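Adenosine monophosphate-protein transferase FICD homolog (Caenorhabditis elegans, PDB 5JJ6) belongs to the Fic/DOC (Fido) family of largely helical proteins, as a homolog of FICD. Local coordinates at residues Phe138-Tyr142 with Thr157-Glu162. Coordinates in Å, arbitrary orientation, origin at the centre of the assembly. Residue numbers count along the deposited sequence, not the author numbering.
Sequences FLYVY and TRAILE
This is a helix-helix packing contact between helix 127-148 and the short helix 154-162 that follows it in the mostly helical chain. Both segments are regular alpha helix, with backbone hydrogen bonds Tyr142 N to Phe138 O (2.9 Å), Leu161 N to Thr157 O (3.0 Å) and Glu162 N to Arg158 O (2.8 Å). The local axes approach to 9.7 Å, and their N-to-C directions differ by 122°, obliquely antiparallel. In the register, Phe138 CA is nearest Arg158 CA (5.5 Å) and Tyr142 CA is nearest Thr157 CA (6.2 Å). Phe138, chi1 m, brings its ring up to Arg158, Leu161 and Glu162, one turn of the shorter helix. Its CZ lies 3.5 Å from Glu162 CB, its CD1 3.8 Å from Leu161 CB, and its CD2 4.0 Å from Arg158 CG. Leu161, in the mt rotamer, also reaches Val141, with CD1 4.0 Å from Val141 CB. Thr157 CG2 sits 4.2 Å from Val141 CG1. No hydrogen bond joins the segments; the contacts are mainly between apolar atoms of the side chains. At the exposed border, Arg158 NH1 and Glu162 OE2 form an i to i+4 salt bridge of 2.7 Å. Thr157 OG1 hydrogen-bonds to Ser153 O. The Tyr140 side chain packs on Leu290 of helix 284-297 and Met181 of helix 172-191. Leu161 touches Asp182 on that same helix 172-191, which thus borders both partners.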
loop_
_atom_site.group_PDB
_atom_site.type_symbol
_atom_site.label_atom_id
_atom_site.label_comp_id
_atom_site.label_asym_id
_atom_site.label_seq_id
_atom_site.Cartn_x
_atom_site.Cartn_y
_atom_site.Cartn_z
ATOM N N PHE B 138 16.898 2.170 -11.626
ATOM C CA PHE B 138 16.371 0.867 -11.977
ATOM C C PHE B 138 17.324 -0.191 -11.443
ATOM O O PHE B 138 16.894 -1.163 -10.836
ATOM C CB PHE B 138 16.235 0.731 -13.502
ATOM C CG PHE B 138 15.622 1.927 -14.153
ATOM C CD1 PHE B 138 14.562 2.602 -13.551
ATOM C CD2 PHE B 138 16.147 2.429 -15.338
ATOM C CE1 PHE B 138 14.013 3.742 -14.137
ATOM C CE2 PHE B 138 15.599 3.566 -15.929
ATOM C CZ PHE B 138 14.530 4.222 -15.325
ATOM N N LEU B 139 18.621 0.043 -11.626
ATOM C CA LEU B 139 19.630 -0.914 -11.198
ATOM C C LEU B 139 19.572 -1.182 -9.683
ATOM O O LEU B 139 19.595 -2.345 -9.210
ATOM C CB LEU B 139 21.008 -0.414 -11.615
ATOM C CG LEU B 139 22.049 -1.481 -11.934
ATOM C CD1 LEU B 139 21.482 -2.512 -12.880
ATOM C CD2 LEU B 139 23.302 -0.847 -12.515
ATOM N N TYR B 140 19.492 -0.095 -8.926
ATOM C CA TYR B 140 19.396 -0.184 -7.490
ATOM C C TYR B 140 18.144 -0.957 -7.101
ATOM O O TYR B 140 18.227 -1.934 -6.352
ATOM C CB TYR B 140 19.390 1.204 -6.842
ATOM C CG TYR B 140 19.400 1.135 -5.325
ATOM C CD1 TYR B 140 18.216 0.952 -4.608
ATOM C CD2 TYR B 140 20.596 1.194 -4.613
ATOM C CE1 TYR B 140 18.221 0.859 -3.234
ATOM C CE2 TYR B 140 20.609 1.113 -3.233
ATOM C CZ TYR B 140 19.418 0.942 -2.544
ATOM O OH TYR B 140 19.406 0.851 -1.159
ATOM N N VAL B 141 16.992 -0.533 -7.611
ATOM C CA VAL B 141 15.737 -1.155 -7.204
ATOM C C VAL B 141 15.735 -2.651 -7.509
ATOM O O VAL B 141 15.337 -3.479 -6.661
ATOM C CB VAL B 141 14.542 -0.471 -7.867
ATOM C CG1 VAL B 141 13.251 -1.269 -7.624
ATOM C CG2 VAL B 141 14.425 0.967 -7.355
ATOM N N TYR B 142 16.186 -2.987 -8.713
ATOM C CA TYR B 142 16.292 -4.375 -9.122
ATOM C C TYR B 142 17.056 -5.172 -8.101
ATOM O O TYR B 142 16.546 -6.166 -7.574
ATOM C CB TYR B 142 16.993 -4.535 -10.462
ATOM C CG TYR B 142 17.354 -5.982 -10.694
ATOM C CD1 TYR B 142 16.357 -6.948 -10.778
ATOM C CD2 TYR B 142 18.672 -6.388 -10.833
ATOM C CE1 TYR B 142 16.664 -8.274 -10.979
ATOM C CE2 TYR B 142 18.987 -7.721 -11.042
ATOM C CZ TYR B 142 17.976 -8.660 -11.114
ATOM O OH TYR B 142 18.267 -9.994 -11.316
ATOM N N THR B 157 11.893 -4.907 -14.428
ATOM C CA THR B 157 11.923 -3.828 -13.455
ATOM C C THR B 157 12.029 -2.496 -14.157
ATOM O O THR B 157 11.325 -1.534 -13.822
ATOM C CB THR B 157 13.067 -4.008 -12.454
ATOM O OG1 THR B 157 12.829 -5.204 -11.710
ATOM C CG2 THR B 157 13.117 -2.853 -11.487
ATOM N N ARG B 158 12.918 -2.446 -15.136
ATOM C CA ARG B 158 13.102 -1.247 -15.923
ATOM C C ARG B 158 11.796 -0.903 -16.625
ATOM O O ARG B 158 11.341 0.229 -16.563
ATOM C CB ARG B 158 14.220 -1.427 -16.937
ATOM C CG ARG B 158 14.468 -0.200 -17.777
ATOM C CD ARG B 158 15.296 -0.559 -18.984
ATOM N NE ARG B 158 16.690 -0.164 -18.849
ATOM C CZ ARG B 158 17.159 1.003 -19.274
ATOM N NH1 ARG B 158 16.329 1.873 -19.834
ATOM N NH2 ARG B 158 18.443 1.306 -19.125
ATOM N N ALA B 159 11.178 -1.897 -17.260
ATOM C CA ALA B 159 9.923 -1.679 -17.978
ATOM C C ALA B 159 8.841 -1.095 -17.072
ATOM O O ALA B 159 8.121 -0.189 -17.469
ATOM C CB ALA B 159 9.445 -2.966 -18.589
ATOM N N ILE B 160 8.718 -1.629 -15.864
ATOM C CA ILE B 160 7.759 -1.115 -14.895
ATOM C C ILE B 160 8.068 0.325 -14.480
ATOM O O ILE B 160 7.180 1.156 -14.395
ATOM C CB ILE B 160 7.733 -1.992 -13.631
ATOM C CG1 ILE B 160 7.171 -3.375 -13.947
ATOM C CG2 ILE B 160 6.917 -1.344 -12.516
ATOM C CD1 ILE B 160 7.256 -4.317 -12.761
ATOM N N LEU B 161 9.319 0.614 -14.154
ATOM C CA LEU B 161 9.631 1.941 -13.625
ATOM C C LEU B 161 9.745 3.058 -14.684
ATOM O O LEU B 161 9.299 4.178 -14.466
ATOM C CB LEU B 161 10.929 1.870 -12.803
ATOM C CG LEU B 161 10.875 1.070 -11.492
ATOM C CD1 LEU B 161 12.202 1.116 -10.734
ATOM C CD2 LEU B 161 9.744 1.544 -10.593
ATOM N N GLU B 162 10.296 2.731 -15.845
ATOM C CA GLU B 162 10.667 3.718 -16.861
ATOM C C GLU B 162 9.597 3.890 -17.941
ATOM O O GLU B 162 9.426 4.973 -18.500
ATOM C CB GLU B 162 12.004 3.307 -17.499
ATOM C CG GLU B 162 12.386 4.041 -18.779
ATOM C CD GLU B 162 13.095 3.127 -19.794
ATOM O OE1 GLU B 162 12.515 2.077 -20.186
ATOM O OE2 GLU B 162 14.233 3.459 -20.200
#